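Local coordinates for membrane-bound lytic murein transglycosylase (Agrobacterium tumefaciens, PDB 2PNW), which probably cleaves the glycan strands of peptidoglycan as a lytic transglycosylase of the MltA family, forming 1,6-anhydromuramic acid ends, at residues 18-23 with 359-364; 154-157 with 161-164; 308-311 with 315-318. One frame throughout, in Å; residues are numbered along the deposited sequence.

Contacts 1 and 3 lie on the same side of the chain's centre, about 15 Å apart between centres, and touch directly: Pro18 O is 3.4 Å from Ala317 CB, and Asp23 OD1 is 3.4 Å from Arg318 CB. Contact 2 stands apart in the MltA-specific insert region, its centre about 45 Å from that of contact 1 and about 41 Å from that of contact 3. The buried and partly buried contacts are the apolar ones: contact 1 is sparse and carries no hydrogen bond, and contact 2 likewise has none. Contact 3, at the surface, adds a salt bridge and a bridging water to its apolar packing.

Contact 1: residues 18-23 with 359-364; sequences PGWGQD and YILLPR
Pro18 meets Tyr359 through one corner of its ring: CD lies 3.7 Å from the phenol OH and 4.2 Å from CZ. The two side chains cross at about a right angle, and CD comes to the tyrosine ring obliquely, at its hydroxyl end. No hydrogen bond spans the two segments, so this is van der Waals packing. The tyrosine torsion explains the reach: CG sits beside the backbone N and anti to the carbonyl carbon (chi1 -53°), and the ring extends from the strand to the proline.

A second touch joins Trp20 and Leu361. The six-membered end of the indole approaches one methyl branch, with CH2 4.4 Å from CD1, again obliquely to the ring. At that distance the packing is light, in keeping with the 111 Å² buried in all. The polar edge of the indole is engaged by another residue: NE1 is hydrogen-bonded to Glu80 OE2, which anchors that edge.

The loop carrying Pro18 and Trp20 runs between strand 8-11 and helix 28-39, with a short 3-10 turn at 20-22. Strand 353-363 pairs antiparallel with strands 299-304 and 83-89; Tyr359 pairs with Phe301 and Ile360 with Phe86. The loop therefore packs beside a strand flanked on both sides by others, while Leu319 of strand 316-324 touches both Trp20 and Leu361.

Contact 2: residues 154-157 with 161-164; sequences SYFP and AIDE
Ile162 brings its terminal methyl against two neighbours: CD1 lies 3.7 Å from the carbonyl O of Pro157 and 4.0 Å from CE2 of Phe156. The methyl reaches the phenyl ring at its edge, in the ring plane, and the two side chains cross at about a right angle. The face is used differently, since CD of Pro157 sits 3.2 Å above the Phe156 plane, offset toward the rim. The ring is thus touched on one face by the next residue and at one edge by the helix.

Two torsions account for the meeting. Phe156 holds CG anti to the backbone N (chi1 -163°), whereas Ile162 places CG1 beside its own N and extends the branch to CD1 (chi2 158°), and it is the ends of the side chains that converge.

Pro157 is the centre of the packing. Its CB is wedged against Ala161 CB at 3.8 Å and also faces Ile162 CG1 at a longer 4.3 Å. Phe156 and Ile162 make the buried side; the Pro157-Ala161 side is just as close but partly exposed. Toward solvent, Asp163 and Glu164 turn to other partners, Trp253 NE1 and Arg160. Polar fixing comes from outside: Asp158 OD1 accepts from Ala161 N near the helix start, and His212 NE2 makes weak hydrogen bonds to the carbonyls of Phe156 and Pro157.

With no hydrogen bond across the segments and 141 Å² buried, the chain's entry into helix 159-163 is packed by van der Waals contact, mostly between apolar side chains, with one methyl resting against a carbonyl oxygen. Shape, and not directional bonding between the segments, therefore sets how they fit.

Contact 3: residues 308-311 with 315-318; sequences THLD and PFAR
Asp311 and Arg318 form a salt bridge in which one guanidinium nitrogen serves both carboxylate oxygens. NH2 of Arg318 lies 3.0 Å from OD1 and 3.2 Å from OD2 of Asp311, and both hydrogen bonds are weak. The carboxylate and guanidinium planes stand 75° apart, so the groups are far from the coplanar, two-nitrogen pairing. NH2 also makes a weak bond to the Leu310 carbonyl O at 3.2 Å, which meets the guanidinium at its edge, in plane.

The arginine gets there by bending. Its CG lies between the backbone N and the carbonyl carbon (chi1 65°), and the chain turns again at chi3 (77°), bringing the guanidinium face onto the rim atom CE1 of Phe316. That atom is 3.3 Å from the guanidinium plane, over its centre, so the flat cation has carbon against one face and oxygens at its edge. NH1 is held separately by Gly284 O.

Water 1 couples the same groups: it donates to Asp311 OD2 and accepts from Arg318 NE and Ala317 N, tying the carboxylate to the strand backbone. With CG beside its N, Asp311 turns the carboxylate toward the strand, where OD1 lies 3.4 Å from Phe316 CA.

Leu310 CD1 adds apolar packing 3.9 Å from Phe316 CE1, while the Phe316 backbone pairs with Ala304 and Leu307.

The segment 308-311 is a type I beta turn, with Asp311 N bonded to Thr308 O. It belongs to the connection between antiparallel strands 299-304 and 316-324, so a salt bridge, weak hydrogen bonds and a water tie the loop to the start of its second strand, within the 3D domain, a member of the double-psi beta-barrel clan.

Contact 1: residues 18-23 with 359-364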
# COMPACT_ATOMS: atom_id res chain seq x y z
N PRO A 18 -20.89 13.28 -1.93
CA PRO A 18 -21.65 12.80 -3.09
C PRO A 18 -21.70 11.28 -3.13
O PRO A 18 -20.65 10.62 -3.05
CB PRO A 18 -20.88 13.36 -4.28
CG PRO A 18 -20.11 14.53 -3.72
CD PRO A 18 -19.71 14.06 -2.35
N GLY A 19 -22.91 10.74 -3.20
CA GLY A 19 -23.13 9.31 -3.24
C GLY A 19 -23.10 8.61 -1.89
O GLY A 19 -23.25 7.40 -1.84
N TRP A 20 -22.91 9.36 -0.81
CA TRP A 20 -22.92 8.79 0.56
C TRP A 20 -24.15 7.91 0.76
O TRP A 20 -24.04 6.75 1.17
CB TRP A 20 -22.86 9.90 1.63
CG TRP A 20 -23.09 9.38 3.03
CD1 TRP A 20 -24.24 9.48 3.77
CD2 TRP A 20 -22.16 8.65 3.82
NE1 TRP A 20 -24.06 8.87 5.00
CE2 TRP A 20 -22.80 8.34 5.05
CE3 TRP A 20 -20.84 8.24 3.62
CZ2 TRP A 20 -22.16 7.63 6.07
CZ3 TRP A 20 -20.19 7.53 4.65
CH2 TRP A 20 -20.86 7.24 5.85
N GLY A 21 -25.31 8.47 0.46
CA GLY A 21 -26.57 7.76 0.61
C GLY A 21 -26.70 6.45 -0.13
O GLY A 21 -27.56 5.61 0.20
N GLN A 22 -25.87 6.25 -1.15
CA GLN A 22 -25.94 5.04 -1.95
C GLN A 22 -24.85 4.01 -1.60
O GLN A 22 -24.83 2.91 -2.16
CB GLN A 22 -25.89 5.39 -3.45
CG GLN A 22 -27.18 6.08 -3.97
CD GLN A 22 -27.46 7.41 -3.28
OE1 GLN A 22 -26.65 8.34 -3.36
NE2 GLN A 22 -28.60 7.50 -2.60
N ASP A 23 -23.94 4.37 -0.69
CA ASP A 23 -22.83 3.48 -0.33
C ASP A 23 -23.25 2.46 0.72
O ASP A 23 -24.05 2.76 1.61
CB ASP A 23 -21.62 4.30 0.16
CG ASP A 23 -20.34 3.46 0.27
OD1 ASP A 23 -20.10 2.58 -0.59
OD2 ASP A 23 -19.56 3.70 1.22
N TYR A 359 -12.56 13.00 1.83
CA TYR A 359 -13.19 13.47 3.07
C TYR A 359 -12.80 12.50 4.16
O TYR A 359 -12.98 11.30 4.00
CB TYR A 359 -14.73 13.51 2.96
CG TYR A 359 -15.32 14.27 1.78
CD1 TYR A 359 -15.78 15.58 1.93
CD2 TYR A 359 -15.41 13.67 0.53
CE1 TYR A 359 -16.32 16.28 0.85
CE2 TYR A 359 -15.94 14.36 -0.58
CZ TYR A 359 -16.40 15.67 -0.40
OH TYR A 359 -16.96 16.35 -1.47
N ILE A 360 -12.27 12.99 5.27
CA ILE A 360 -11.90 12.11 6.39
C ILE A 360 -13.01 12.16 7.44
O ILE A 360 -13.63 13.22 7.68
CB ILE A 360 -10.48 12.48 6.97
CG1 ILE A 360 -10.01 11.43 8.00
CG2 ILE A 360 -10.46 13.89 7.60
CD1 ILE A 360 -8.56 11.67 8.50
N LEU A 361 -13.30 11.01 8.06
CA LEU A 361 -14.31 10.98 9.11
C LEU A 361 -13.59 10.92 10.44
O LEU A 361 -12.89 9.93 10.72
CB LEU A 361 -15.26 9.79 8.95
CG LEU A 361 -16.07 9.58 7.66
CD1 LEU A 361 -17.16 8.53 7.90
CD2 LEU A 361 -16.69 10.85 7.15
N LEU A 362 -13.72 11.97 11.24
CA LEU A 362 -13.04 12.00 12.55
C LEU A 362 -13.96 11.53 13.65
O LEU A 362 -15.12 11.93 13.68
CB LEU A 362 -12.51 13.40 12.88
CG LEU A 362 -11.63 14.09 11.84
CD1 LEU A 362 -11.05 15.37 12.42
CD2 LEU A 362 -10.50 13.16 11.40
N PRO A 363 -13.43 10.70 14.57
CA PRO A 363 -14.17 10.33 15.77
C PRO A 363 -14.66 11.62 16.44
O PRO A 363 -13.91 12.63 16.48
CB PRO A 363 -13.10 9.68 16.65
CG PRO A 363 -12.07 9.16 15.70
CD PRO A 363 -12.08 10.10 14.54
N ARG A 364 -15.88 11.62 16.95
CA ARG A 364 -16.49 12.91 17.31
C ARG A 364 -15.82 13.66 18.47
O ARG A 364 -15.80 14.88 18.45
CB ARG A 364 -18.04 12.87 17.32
CG ARG A 364 -18.73 12.40 18.55
CD ARG A 364 -20.26 12.25 18.32
NE ARG A 364 -20.89 13.49 17.84
CZ ARG A 364 -21.24 13.73 16.57
NH1 ARG A 364 -21.80 14.89 16.25
NH2 ARG A 364 -21.03 12.83 15.61

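Contact 2: residues 154-157 with 161-164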
# COMPACT_ATOMS: atom_id res chain seq x y z
N SER A 154 26.90 -0.05 7.45
CA SER A 154 27.10 0.55 6.13
C SER A 154 25.79 0.51 5.33
O SER A 154 24.77 -0.01 5.81
CB SER A 154 28.27 -0.14 5.44
OG SER A 154 28.00 -1.50 5.18
N TYR A 155 25.77 1.07 4.12
CA TYR A 155 24.56 0.97 3.30
C TYR A 155 24.37 -0.47 2.78
O TYR A 155 25.36 -1.12 2.37
CB TYR A 155 24.65 1.97 2.12
CG TYR A 155 24.52 3.40 2.59
CD1 TYR A 155 23.30 3.90 3.03
CD2 TYR A 155 25.65 4.23 2.64
CE1 TYR A 155 23.18 5.21 3.50
CE2 TYR A 155 25.55 5.54 3.11
CZ TYR A 155 24.32 6.01 3.53
OH TYR A 155 24.21 7.28 3.96
N PHE A 156 23.12 -0.94 2.75
CA PHE A 156 22.85 -2.27 2.23
C PHE A 156 22.95 -2.19 0.70
O PHE A 156 22.64 -1.14 0.12
CB PHE A 156 21.46 -2.76 2.69
CG PHE A 156 21.30 -4.24 2.54
CD1 PHE A 156 21.76 -5.11 3.52
CD2 PHE A 156 20.77 -4.77 1.35
CE1 PHE A 156 21.63 -6.51 3.35
CE2 PHE A 156 20.65 -6.14 1.17
CZ PHE A 156 21.07 -7.00 2.17
N PRO A 157 23.42 -3.27 0.05
CA PRO A 157 23.44 -3.31 -1.43
C PRO A 157 22.09 -2.89 -2.07
O PRO A 157 21.04 -3.02 -1.44
CB PRO A 157 23.72 -4.78 -1.71
CG PRO A 157 24.59 -5.19 -0.59
CD PRO A 157 24.00 -4.52 0.61
N ALA A 161 22.75 -4.91 -7.23
CA ALA A 161 23.73 -5.78 -6.59
C ALA A 161 23.06 -7.09 -6.13
O ALA A 161 23.64 -8.18 -6.21
CB ALA A 161 24.39 -5.07 -5.43
N ILE A 162 21.83 -6.98 -5.67
CA ILE A 162 21.07 -8.17 -5.22
C ILE A 162 20.70 -9.06 -6.43
O ILE A 162 20.96 -10.28 -6.43
CB ILE A 162 19.86 -7.77 -4.37
CG1 ILE A 162 20.36 -6.99 -3.12
CG2 ILE A 162 19.03 -9.03 -3.98
CD1 ILE A 162 19.23 -6.10 -2.52
N ASP A 163 20.17 -8.44 -7.48
CA ASP A 163 19.87 -9.15 -8.73
C ASP A 163 21.11 -9.82 -9.34
O ASP A 163 20.99 -10.87 -9.98
CB ASP A 163 19.25 -8.22 -9.79
CG ASP A 163 17.80 -7.89 -9.51
OD1 ASP A 163 17.20 -8.48 -8.57
OD2 ASP A 163 17.21 -7.07 -10.26
N GLU A 164 22.29 -9.22 -9.13
CA GLU A 164 23.56 -9.77 -9.66
C GLU A 164 24.16 -10.86 -8.75
O GLU A 164 25.21 -11.45 -9.07
CB GLU A 164 24.58 -8.65 -9.90
CG GLU A 164 24.22 -7.70 -11.03
CD GLU A 164 25.23 -6.54 -11.15
OE1 GLU A 164 25.88 -6.15 -10.14
OE2 GLU A 164 25.33 -6.00 -12.26

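Contact 3: residues 308-311 with 315-318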
# COMPACT_ATOMS: atom_id res chain seq x y z
N THR A 308 -14.85 5.10 -13.24
CA THR A 308 -16.10 4.39 -13.45
C THR A 308 -15.95 2.88 -13.55
O THR A 308 -16.91 2.15 -13.35
CB THR A 308 -16.83 4.90 -14.71
OG1 THR A 308 -15.97 4.77 -15.85
CG2 THR A 308 -17.19 6.37 -14.54
N HIS A 309 -14.73 2.40 -13.84
CA HIS A 309 -14.55 0.98 -14.12
C HIS A 309 -14.44 0.08 -12.89
O HIS A 309 -14.34 -1.14 -13.03
CB HIS A 309 -13.40 0.75 -15.12
CG HIS A 309 -12.03 0.92 -14.55
ND1 HIS A 309 -11.42 2.14 -14.42
CD2 HIS A 309 -11.13 0.00 -14.11
CE1 HIS A 309 -10.21 1.99 -13.91
NE2 HIS A 309 -10.00 0.70 -13.72
N LEU A 310 -14.49 0.68 -11.69
CA LEU A 310 -14.60 -0.11 -10.45
C LEU A 310 -16.04 -0.18 -9.94
O LEU A 310 -16.31 -0.77 -8.90
CB LEU A 310 -13.67 0.45 -9.35
CG LEU A 310 -12.21 0.72 -9.72
CD1 LEU A 310 -11.43 1.21 -8.52
CD2 LEU A 310 -11.58 -0.54 -10.31
N ASP A 311 -16.97 0.43 -10.67
CA ASP A 311 -18.37 0.47 -10.26
C ASP A 311 -19.30 0.19 -11.44
O ASP A 311 -20.42 0.71 -11.49
CB ASP A 311 -18.73 1.83 -9.65
CG ASP A 311 -18.11 2.05 -8.27
OD1 ASP A 311 -16.95 2.50 -8.20
OD2 ASP A 311 -18.81 1.80 -7.26
N PRO A 315 -19.94 6.31 -11.10
CA PRO A 315 -18.84 6.99 -10.43
C PRO A 315 -18.42 6.33 -9.11
O PRO A 315 -19.26 5.83 -8.36
CB PRO A 315 -19.40 8.40 -10.17
CG PRO A 315 -20.88 8.26 -10.24
CD PRO A 315 -21.12 7.19 -11.24
N PHE A 316 -17.12 6.34 -8.86
CA PHE A 316 -16.54 5.84 -7.61
C PHE A 316 -16.89 6.81 -6.48
O PHE A 316 -16.53 7.99 -6.53
CB PHE A 316 -15.01 5.75 -7.79
CG PHE A 316 -14.30 5.07 -6.64
CD1 PHE A 316 -13.98 3.72 -6.73
CD2 PHE A 316 -13.91 5.78 -5.51
CE1 PHE A 316 -13.30 3.06 -5.69
CE2 PHE A 316 -13.23 5.13 -4.45
CZ PHE A 316 -12.93 3.76 -4.56
N ALA A 317 -17.60 6.33 -5.47
CA ALA A 317 -17.95 7.14 -4.31
C ALA A 317 -18.21 6.20 -3.14
O ALA A 317 -19.32 5.69 -3.00
CB ALA A 317 -19.19 8.02 -4.59
N ARG A 318 -17.20 5.98 -2.30
CA ARG A 318 -17.34 4.99 -1.24
C ARG A 318 -16.49 5.33 -0.03
O ARG A 318 -15.50 6.04 -0.14
CB ARG A 318 -17.02 3.58 -1.74
CG ARG A 318 -15.60 3.35 -2.17
CD ARG A 318 -15.40 1.92 -2.68
NE ARG A 318 -15.92 1.71 -4.04
CZ ARG A 318 -15.56 0.70 -4.84
NH1 ARG A 318 -14.67 -0.20 -4.43
NH2 ARG A 318 -16.09 0.59 -6.06
O HOH W 1 -18.03 3.36 -5.30